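Local coordinates for uncharacterized protein (Xanthomonas campestris pv. campestris, PDB 3HIU) that is of unknown function but belongs to the ferritin-like DUF892 family, folds as a bundle of long helices and carries a bound sodium ion in the crystal, at residues M25-A29 against I42-V46; I32-P36 against A154-R158; R58-L63 against E123-I129. All blocks are in the same frame, centred on the assembly; numbering follows the deposited sequence.

Interaction 1 (M25-A29 against I42-V46); sequences MAAMA and IEQHV. With EDO (1,2-ethanediol), chain N.
Met25, modelled as selenomethionine, reaches across from the end of helix 2-28 and lays its selenium against the ring of His45 on helix 36-62. SE is 3.2 Å from His45 CD2 and 4.1 Å from the ring centroid, on a line 59° off the ring normal, a Met-aromatic contact of oblique geometry. Beyond SE the chain bends (chi3 -65°), which carries the methyl CE back to within 2.9 Å of the backbone His45 O, a tight approach.

Apolar packing does the rest. The methyl Val46 CG2 presses on Met25 CB at 3.5 Å, tighter than usual van der Waals contact, and also touches Ala26. Ile42 CG2, which chi1 (-59°) leaves trans to the backbone N, lies 3.6 Å from Met25 CB and reaches Ala29 CB at 4.2 Å.

The polar bonds go to partners beyond the two segments. At the surface Glu43 OE1 accepts from O1 of an ethanediol at 2.8 Å; in the interior His45 ND1 pairs with Glu48 and NE2 with Glu137, fixing the ring's rotation. The His45 side chain comes within about 3 Å of the sodium ion, whose site includes Thr49 and Gln52. Such a polar centre enclosed by packed helices is characteristic of the ferritin-like four-helix bundle.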
loop_
_atom_site.group_PDB
_atom_site.type_symbol
_atom_site.label_atom_id
_atom_site.label_comp_id
_atom_site.label_asym_id
_atom_site.label_seq_id
_atom_site.Cartn_x
_atom_site.Cartn_y
_atom_site.Cartn_z
HETATM N N MSE B 25 7.188 -2.944 11.699
HETATM C CA MSE B 25 6.315 -3.781 12.500
HETATM C C MSE B 25 6.810 -3.875 13.930
HETATM O O MSE B 25 6.033 -3.713 14.872
HETATM C CB MSE B 25 6.242 -5.174 11.908
HETATM C CG MSE B 25 5.774 -5.183 10.475
HETATM SE SE MSE B 25 5.239 -6.963 9.971
HETATM C CE MSE B 25 6.966 -7.817 10.120
ATOM N N ALA B 26 8.102 -4.158 14.086
ATOM C CA ALA B 26 8.730 -4.236 15.403
ATOM C C ALA B 26 8.581 -2.918 16.160
ATOM O O ALA B 26 8.913 -2.828 17.343
ATOM C CB ALA B 26 10.199 -4.613 15.274
ATOM N N ALA B 27 8.074 -1.899 15.471
ATOM C CA ALA B 27 7.840 -0.597 16.083
ATOM C C ALA B 27 6.356 -0.249 16.193
ATOM O O ALA B 27 5.980 0.594 17.005
ATOM C CB ALA B 27 8.586 0.491 15.330
HETATM N N MSE B 28 5.512 -0.880 15.380
HETATM C CA MSE B 28 4.075 -0.662 15.509
HETATM C C MSE B 28 3.582 -1.503 16.678
HETATM O O MSE B 28 2.634 -1.133 17.374
HETATM C CB MSE B 28 3.326 -1.044 14.237
HETATM C CG MSE B 28 2.077 -0.209 13.978
HETATM SE SE MSE B 28 2.402 1.551 13.148
HETATM C CE MSE B 28 2.930 2.603 14.702
ATOM N N ALA B 29 4.248 -2.634 16.888
ATOM C CA ALA B 29 3.951 -3.519 18.006
ATOM C C ALA B 29 4.162 -2.815 19.345
ATOM O O ALA B 29 3.411 -3.043 20.296
ATOM C CB ALA B 29 4.805 -4.770 17.925
ATOM N N ILE B 42 1.017 -8.687 14.819
ATOM C CA ILE B 42 2.209 -8.048 14.302
ATOM C C ILE B 42 3.479 -8.747 14.803
ATOM O O ILE B 42 4.426 -8.951 14.038
ATOM C CB ILE B 42 2.209 -6.569 14.665
ATOM C CG1 ILE B 42 0.960 -5.909 14.091
ATOM C CG2 ILE B 42 3.454 -5.898 14.137
ATOM C CD1 ILE B 42 0.982 -5.819 12.583
ATOM N N GLU B 43 3.489 -9.127 16.080
ATOM C CA GLU B 43 4.633 -9.838 16.676
ATOM C C GLU B 43 4.974 -11.107 15.890
ATOM O O GLU B 43 6.134 -11.362 15.565
ATOM C CB GLU B 43 4.364 -10.175 18.157
ATOM C CG GLU B 43 4.674 -9.035 19.135
ATOM C CD GLU B 43 3.983 -9.166 20.509
ATOM O OE1 GLU B 43 3.480 -10.258 20.874
ATOM O OE2 GLU B 43 3.950 -8.150 21.235
ATOM N N GLN B 44 3.943 -11.886 15.581
ATOM C CA GLN B 44 4.078 -13.097 14.782
ATOM C C GLN B 44 4.617 -12.803 13.391
ATOM O O GLN B 44 5.321 -13.630 12.807
ATOM C CB GLN B 44 2.723 -13.789 14.664
ATOM C CG GLN B 44 2.694 -14.970 13.707
ATOM C CD GLN B 44 1.295 -15.537 13.554
ATOM O OE1 GLN B 44 0.366 -15.120 14.250
ATOM N NE2 GLN B 44 1.135 -16.490 12.641
ATOM N N HIS B 45 4.277 -11.636 12.850
ATOM C CA HIS B 45 4.746 -11.280 11.511
ATOM C C HIS B 45 6.152 -10.678 11.511
ATOM O O HIS B 45 6.846 -10.716 10.491
ATOM C CB HIS B 45 3.754 -10.366 10.781
ATOM C CG HIS B 45 3.919 -10.366 9.288
ATOM N ND1 HIS B 45 4.253 -11.497 8.576
ATOM C CD2 HIS B 45 3.773 -9.379 8.373
ATOM C CE1 HIS B 45 4.318 -11.206 7.290
ATOM N NE2 HIS B 45 4.032 -9.924 7.139
ATOM N N VAL B 46 6.576 -10.135 12.650
ATOM C CA VAL B 46 7.965 -9.695 12.781
ATOM C C VAL B 46 8.903 -10.894 12.651
ATOM O O VAL B 46 9.994 -10.779 12.096
ATOM C CB VAL B 46 8.237 -8.934 14.096
ATOM C CG1 VAL B 46 9.738 -8.808 14.342
ATOM C CG2 VAL B 46 7.603 -7.557 14.042
HETATM C C1 EDO N . 2.613 -8.381 23.940
HETATM O O1 EDO N . 2.607 -9.754 23.526
HETATM C C2 EDO N . 2.135 -8.243 25.374
HETATM O O2 EDO N . 1.363 -7.049 25.440
#

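Interaction 2 (I32-P36 against A154-R158); sequences IEHYP and AFLER. With EDO (1,2-ethanediol), chain P; EDO (1,2-ethanediol), chain L.
Arg158 lays its guanidinium flat on the imidazole of His34, the two centres 4.2 Å apart and the planes only 19° from parallel. The same side chain adds a CH-pi contact, with CD over that face of the ring, 3.9 Å from its centroid; the bend at chi3 (-88°) turns the guanidinium back over His34 CB. Glu33 CB covers the opposite imidazole face, so the ring is sandwiched.

Water carries the polar links. One water donates to the backbone His34 O and accepts from Arg158 NH2 at 2.9 Å. A second accepts from Arg158 NH1 and bonds to Tyr35 OH, each at 2.6 Å; both waters lie at the guanidinium edge, in its plane. An ethanediol, probably from the crystallisation liquor, binds the loop backbone: its O2 takes a nearly straight bond from Glu33 N (2.6 Å, 177°).

Apolar contact is slight: Ala154 CB meets the Tyr35 ring at its edge, 4.2 Å from CE1.

This surface contact ties the loop joining helices 2-28 and 36-62 to the last turns of helix 124-159. Tyr35 occupies the N-cap position of helix 36-62 and also touches Val93 just before helix 94-120, and Phe155 packs on Arg6 of the second subunit.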
loop_
_atom_site.group_PDB
_atom_site.type_symbol
_atom_site.label_atom_id
_atom_site.label_comp_id
_atom_site.label_asym_id
_atom_site.label_seq_id
_atom_site.Cartn_x
_atom_site.Cartn_y
_atom_site.Cartn_z
ATOM N N ILE B 32 1.076 -0.449 20.816
ATOM C CA ILE B 32 -0.261 -0.998 21.046
ATOM C C ILE B 32 -0.566 -1.291 22.515
ATOM O O ILE B 32 0.103 -2.113 23.151
ATOM C CB ILE B 32 -0.508 -2.271 20.235
ATOM C CG1 ILE B 32 -0.483 -1.966 18.732
ATOM C CG2 ILE B 32 -1.836 -2.902 20.646
ATOM C CD1 ILE B 32 -0.514 -3.214 17.831
ATOM N N GLU B 33 -1.595 -0.627 23.035
ATOM C CA GLU B 33 -1.993 -0.797 24.418
ATOM C C GLU B 33 -3.344 -1.458 24.498
ATOM O O GLU B 33 -3.673 -2.067 25.503
ATOM C CB GLU B 33 -2.102 0.558 25.102
ATOM C CG GLU B 33 -1.016 1.542 24.736
ATOM C CD GLU B 33 -1.283 2.937 25.286
ATOM O OE1 GLU B 33 -2.283 3.570 24.874
ATOM O OE2 GLU B 33 -0.487 3.399 26.131
ATOM N N HIS B 34 -4.138 -1.320 23.442
ATOM C CA HIS B 34 -5.558 -1.641 23.539
ATOM C C HIS B 34 -6.092 -2.745 22.588
ATOM O O HIS B 34 -7.304 -2.981 22.530
ATOM C CB HIS B 34 -6.403 -0.353 23.404
ATOM C CG HIS B 34 -6.097 0.702 24.432
ATOM N ND1 HIS B 34 -5.964 2.040 24.112
ATOM C CD2 HIS B 34 -5.909 0.621 25.774
ATOM C CE1 HIS B 34 -5.708 2.731 25.209
ATOM N NE2 HIS B 34 -5.666 1.895 26.229
ATOM N N TYR B 35 -5.209 -3.421 21.856
ATOM C CA TYR B 35 -5.647 -4.456 20.911
ATOM C C TYR B 35 -4.737 -5.662 20.952
ATOM O O TYR B 35 -3.907 -5.849 20.067
ATOM C CB TYR B 35 -5.686 -3.912 19.487
ATOM C CG TYR B 35 -6.287 -2.544 19.412
ATOM C CD1 TYR B 35 -7.645 -2.377 19.218
ATOM C CD2 TYR B 35 -5.498 -1.416 19.565
ATOM C CE1 TYR B 35 -8.201 -1.120 19.166
ATOM C CE2 TYR B 35 -6.046 -0.154 19.520
ATOM C CZ TYR B 35 -7.396 -0.010 19.318
ATOM O OH TYR B 35 -7.949 1.246 19.268
ATOM N N PRO B 36 -4.902 -6.496 21.979
ATOM C CA PRO B 36 -4.051 -7.673 22.166
ATOM C C PRO B 36 -3.983 -8.531 20.901
ATOM O O PRO B 36 -2.941 -9.123 20.622
ATOM C CB PRO B 36 -4.756 -8.436 23.301
ATOM C CG PRO B 36 -5.528 -7.403 24.031
ATOM C CD PRO B 36 -5.968 -6.409 22.989
ATOM N N ALA B 154 -13.476 1.128 18.236
ATOM C CA ALA B 154 -13.012 1.146 19.616
ATOM C C ALA B 154 -12.190 2.395 19.872
ATOM O O ALA B 154 -12.257 2.985 20.946
ATOM C CB ALA B 154 -12.203 -0.095 19.928
ATOM N N PHE B 155 -11.410 2.802 18.880
ATOM C CA PHE B 155 -10.619 4.007 19.039
ATOM C C PHE B 155 -11.551 5.191 19.271
ATOM O O PHE B 155 -11.351 6.005 20.192
ATOM C CB PHE B 155 -9.752 4.274 17.807
ATOM C CG PHE B 155 -9.079 5.609 17.846
ATOM C CD1 PHE B 155 -7.835 5.752 18.431
ATOM C CD2 PHE B 155 -9.717 6.737 17.347
ATOM C CE1 PHE B 155 -7.230 6.990 18.497
ATOM C CE2 PHE B 155 -9.118 7.976 17.409
ATOM C CZ PHE B 155 -7.873 8.105 17.986
ATOM N N LEU B 156 -12.573 5.276 18.424
ATOM C CA LEU B 156 -13.506 6.391 18.468
ATOM C C LEU B 156 -14.244 6.443 19.809
ATOM O O LEU B 156 -14.196 7.460 20.499
ATOM C CB LEU B 156 -14.487 6.315 17.289
ATOM C CG LEU B 156 -13.869 6.481 15.892
ATOM C CD1 LEU B 156 -14.890 6.236 14.780
ATOM C CD2 LEU B 156 -13.226 7.858 15.745
ATOM N N GLU B 157 -14.899 5.337 20.170
ATOM C CA GLU B 157 -15.669 5.229 21.406
ATOM C C GLU B 157 -14.828 5.523 22.630
ATOM O O GLU B 157 -15.304 6.123 23.590
ATOM C CB GLU B 157 -16.263 3.831 21.525
ATOM C CG GLU B 157 -17.240 3.505 20.411
ATOM C CD GLU B 157 -17.698 2.057 20.438
ATOM O OE1 GLU B 157 -16.909 1.185 20.862
ATOM O OE2 GLU B 157 -18.851 1.795 20.027
ATOM N N ARG B 158 -13.573 5.088 22.585
ATOM C CA ARG B 158 -12.605 5.328 23.653
ATOM C C ARG B 158 -12.212 6.808 23.728
ATOM O O ARG B 158 -12.185 7.399 24.811
ATOM C CB ARG B 158 -11.368 4.451 23.422
ATOM C CG ARG B 158 -10.383 4.365 24.571
ATOM C CD ARG B 158 -9.291 3.306 24.284
ATOM N NE ARG B 158 -9.677 1.966 24.725
ATOM C CZ ARG B 158 -9.804 0.898 23.940
ATOM N NH1 ARG B 158 -9.553 0.981 22.634
ATOM N NH2 ARG B 158 -10.169 -0.269 24.477
HETATM C C1 EDO P . -4.366 2.977 21.118
HETATM O O1 EDO P . -5.404 3.286 20.182
HETATM C C2 EDO P . -3.380 1.978 20.529
HETATM O O2 EDO P . -2.988 1.082 21.569
HETATM C C1 EDO L . -16.864 -2.317 20.585
HETATM O O1 EDO L . -16.156 -1.079 20.752
HETATM C C2 EDO L . -18.363 -2.105 20.745
HETATM O O2 EDO L . -18.700 -0.787 20.299
HETATM O O HOH W 1 -9.873 -1.971 22.180
HETATM O O HOH W 2 -8.306 2.802 21.308
#

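Interaction 3 (R58-L63 against E123-I129); sequences RCLELL and EQEVAQI
Cys59 and Val126 face each other where helix 36-62 ends and helix 124-159 begins, an antiparallel pair within the ferritin-like four-helix bundle. The axes of the two short segments run 10.9 Å apart at 164°, so side chains, not backbones, bridge the gap.

The close-packed part centres on the sulfur. Cys59 SG sits 3.7 Å from Ile129 CG1 and 3.9 Å from Val126 CG1, touching residues about one helical turn apart on the facing helix. A chi1 of 179° in Val126 swings CG2 beside the backbone N and sends it toward the leucines, 4.0 Å from Leu62 CD2 and 4.3 Å from Leu63 CD1. On the interior side, Leu11 of helix 2-28 packs on Cys59 and Leu7 on Leu63, and Ala118 of helix 94-120 lies against Val126.

Toward solvent the fit slackens. Arg58 is bent at chi3 and crosses the tip of Ile129 at about a right angle, bringing NH1 to 4.0 Å from CD1, a single light touch from an exposed residue. Leu62, exposed as well, slides alongside the Glu123 carboxylate. Glu123 holds the N-cap position of helix 124-159 and has a long, weak ion pair with Arg4. One approach at this end is close, however: the Glu123 chain folds at chi2 (-75°), and its carboxylate oxygen OE2 ends 3.0 Å from the methyl CD2 of buried Leu63.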
loop_
_atom_site.group_PDB
_atom_site.type_symbol
_atom_site.label_atom_id
_atom_site.label_comp_id
_atom_site.label_asym_id
_atom_site.label_seq_id
_atom_site.Cartn_x
_atom_site.Cartn_y
_atom_site.Cartn_z
ATOM N N ARG B 58 18.991 -16.321 0.799
ATOM C CA ARG B 58 19.361 -17.597 0.218
ATOM C C ARG B 58 19.244 -17.536 -1.306
ATOM O O ARG B 58 20.028 -18.165 -2.031
ATOM C CB ARG B 58 18.489 -18.709 0.780
ATOM C CG ARG B 58 18.715 -18.950 2.257
ATOM C CD ARG B 58 18.459 -20.408 2.622
ATOM N NE ARG B 58 17.304 -20.948 1.905
ATOM C CZ ARG B 58 16.080 -21.063 2.418
ATOM N NH1 ARG B 58 15.096 -21.565 1.681
ATOM N NH2 ARG B 58 15.839 -20.683 3.668
ATOM N N CYS B 59 18.271 -16.763 -1.785
ATOM C CA CYS B 59 18.064 -16.582 -3.218
ATOM C C CYS B 59 19.101 -15.645 -3.834
ATOM O O CYS B 59 19.451 -15.772 -5.006
ATOM C CB CYS B 59 16.652 -16.060 -3.495
ATOM S SG CYS B 59 15.330 -17.275 -3.258
ATOM N N LEU B 60 19.597 -14.703 -3.043
ATOM C CA LEU B 60 20.643 -13.802 -3.514
ATOM C C LEU B 60 22.011 -14.491 -3.479
ATOM O O LEU B 60 22.868 -14.247 -4.331
ATOM C CB LEU B 60 20.662 -12.504 -2.694
ATOM C CG LEU B 60 19.694 -11.389 -3.117
ATOM C CD1 LEU B 60 19.567 -10.317 -2.028
ATOM C CD2 LEU B 60 20.119 -10.772 -4.456
ATOM N N GLU B 61 22.207 -15.360 -2.493
ATOM C CA GLU B 61 23.431 -16.142 -2.404
ATOM C C GLU B 61 23.505 -17.175 -3.531
ATOM O O GLU B 61 24.565 -17.400 -4.107
ATOM C CB GLU B 61 23.548 -16.792 -1.021
ATOM C CG GLU B 61 23.823 -15.769 0.073
ATOM C CD GLU B 61 23.632 -16.303 1.480
ATOM O OE1 GLU B 61 22.830 -17.240 1.669
ATOM O OE2 GLU B 61 24.278 -15.769 2.404
ATOM N N LEU B 62 22.370 -17.782 -3.854
ATOM C CA LEU B 62 22.293 -18.725 -4.966
ATOM C C LEU B 62 22.702 -18.138 -6.330
ATOM O O LEU B 62 23.450 -18.770 -7.080
ATOM C CB LEU B 62 20.884 -19.322 -5.072
ATOM C CG LEU B 62 20.553 -19.967 -6.427
ATOM C CD1 LEU B 62 21.392 -21.237 -6.638
ATOM C CD2 LEU B 62 19.058 -20.256 -6.591
ATOM N N LEU B 63 22.200 -16.949 -6.658
ATOM C CA LEU B 63 22.385 -16.381 -7.998
ATOM C C LEU B 63 23.584 -15.433 -8.064
ATOM O O LEU B 63 23.767 -14.715 -9.051
ATOM C CB LEU B 63 21.113 -15.648 -8.447
ATOM C CG LEU B 63 19.835 -16.478 -8.602
ATOM C CD1 LEU B 63 18.599 -15.629 -8.358
ATOM C CD2 LEU B 63 19.783 -17.123 -9.970
ATOM N N GLU B 123 14.211 -19.885 -12.971
ATOM C CA GLU B 123 14.567 -20.237 -11.604
ATOM C C GLU B 123 13.280 -20.596 -10.892
ATOM O O GLU B 123 12.672 -19.760 -10.225
ATOM C CB GLU B 123 15.247 -19.065 -10.887
ATOM C CG GLU B 123 16.634 -18.690 -11.402
ATOM C CD GLU B 123 17.728 -19.660 -10.967
ATOM O OE1 GLU B 123 17.460 -20.539 -10.121
ATOM O OE2 GLU B 123 18.863 -19.535 -11.477
ATOM N N GLN B 124 12.841 -21.836 -11.039
ATOM C CA GLN B 124 11.550 -22.217 -10.490
ATOM C C GLN B 124 11.544 -22.353 -8.961
ATOM O O GLN B 124 10.507 -22.185 -8.333
ATOM C CB GLN B 124 11.022 -23.479 -11.173
ATOM C CG GLN B 124 10.690 -23.289 -12.653
ATOM C CD GLN B 124 9.472 -22.401 -12.886
ATOM O OE1 GLN B 124 8.655 -22.194 -11.986
ATOM N NE2 GLN B 124 9.344 -21.880 -14.105
ATOM N N GLU B 125 12.695 -22.650 -8.366
ATOM C CA GLU B 125 12.811 -22.724 -6.908
ATOM C C GLU B 125 12.691 -21.338 -6.286
ATOM O O GLU B 125 12.028 -21.175 -5.271
ATOM C CB GLU B 125 14.142 -23.358 -6.478
ATOM C CG GLU B 125 14.299 -24.831 -6.824
ATOM C CD GLU B 125 14.916 -25.068 -8.200
ATOM O OE1 GLU B 125 15.133 -24.089 -8.952
ATOM O OE2 GLU B 125 15.192 -26.243 -8.527
ATOM N N VAL B 126 13.354 -20.350 -6.885
ATOM C CA VAL B 126 13.225 -18.963 -6.449
ATOM C C VAL B 126 11.753 -18.557 -6.509
ATOM O O VAL B 126 11.231 -17.954 -5.582
ATOM C CB VAL B 126 14.077 -18.001 -7.321
ATOM C CG1 VAL B 126 13.910 -16.566 -6.852
ATOM C CG2 VAL B 126 15.535 -18.393 -7.266
ATOM N N ALA B 127 11.090 -18.925 -7.601
ATOM C CA ALA B 127 9.695 -18.571 -7.825
ATOM C C ALA B 127 8.774 -19.092 -6.721
ATOM O O ALA B 127 7.804 -18.431 -6.346
ATOM C CB ALA B 127 9.242 -19.071 -9.191
ATOM N N GLN B 128 9.074 -20.279 -6.205
ATOM C CA GLN B 128 8.266 -20.868 -5.139
ATOM C C GLN B 128 8.470 -20.096 -3.840
ATOM O O GLN B 128 7.504 -19.736 -3.173
ATOM C CB GLN B 128 8.594 -22.357 -4.939
ATOM C CG GLN B 128 7.363 -23.279 -4.804
ATOM C CD GLN B 128 6.703 -23.232 -3.429
ATOM O OE1 GLN B 128 5.585 -22.733 -3.283
ATOM N NE2 GLN B 128 7.392 -23.758 -2.421
ATOM N N ILE B 129 9.728 -19.847 -3.482
ATOM C CA ILE B 129 10.025 -18.995 -2.338
ATOM C C ILE B 129 9.064 -17.820 -2.402
ATOM O O ILE B 129 8.300 -17.565 -1.473
ATOM C CB ILE B 129 11.474 -18.438 -2.362
ATOM C CG1 ILE B 129 12.498 -19.557 -2.544
ATOM C CG2 ILE B 129 11.778 -17.690 -1.070
ATOM C CD1 ILE B 129 12.777 -20.337 -1.275
#

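Helix 36-62 links interactions 1 and 3, which lie on opposite sides of the chain's centre, 26 Å between their own centres and about 12 Å between nearest atoms. Helix 124-159 does the same for interactions 2 and 3, whose centres are 41 Å apart: its first turns serve one, its last turns the other. Interactions 1 and 2 lie on the same side of the chain's centre, with centres 17 Å apart and segments that adjoin in sequence without otherwise touching. Interaction 1 borders the sodium site, whereas in interaction 3 the Ile129 side chain stays about 12 Å from the ion. Along the chain, interaction 3 is nested inside the loop that interaction 2 closes.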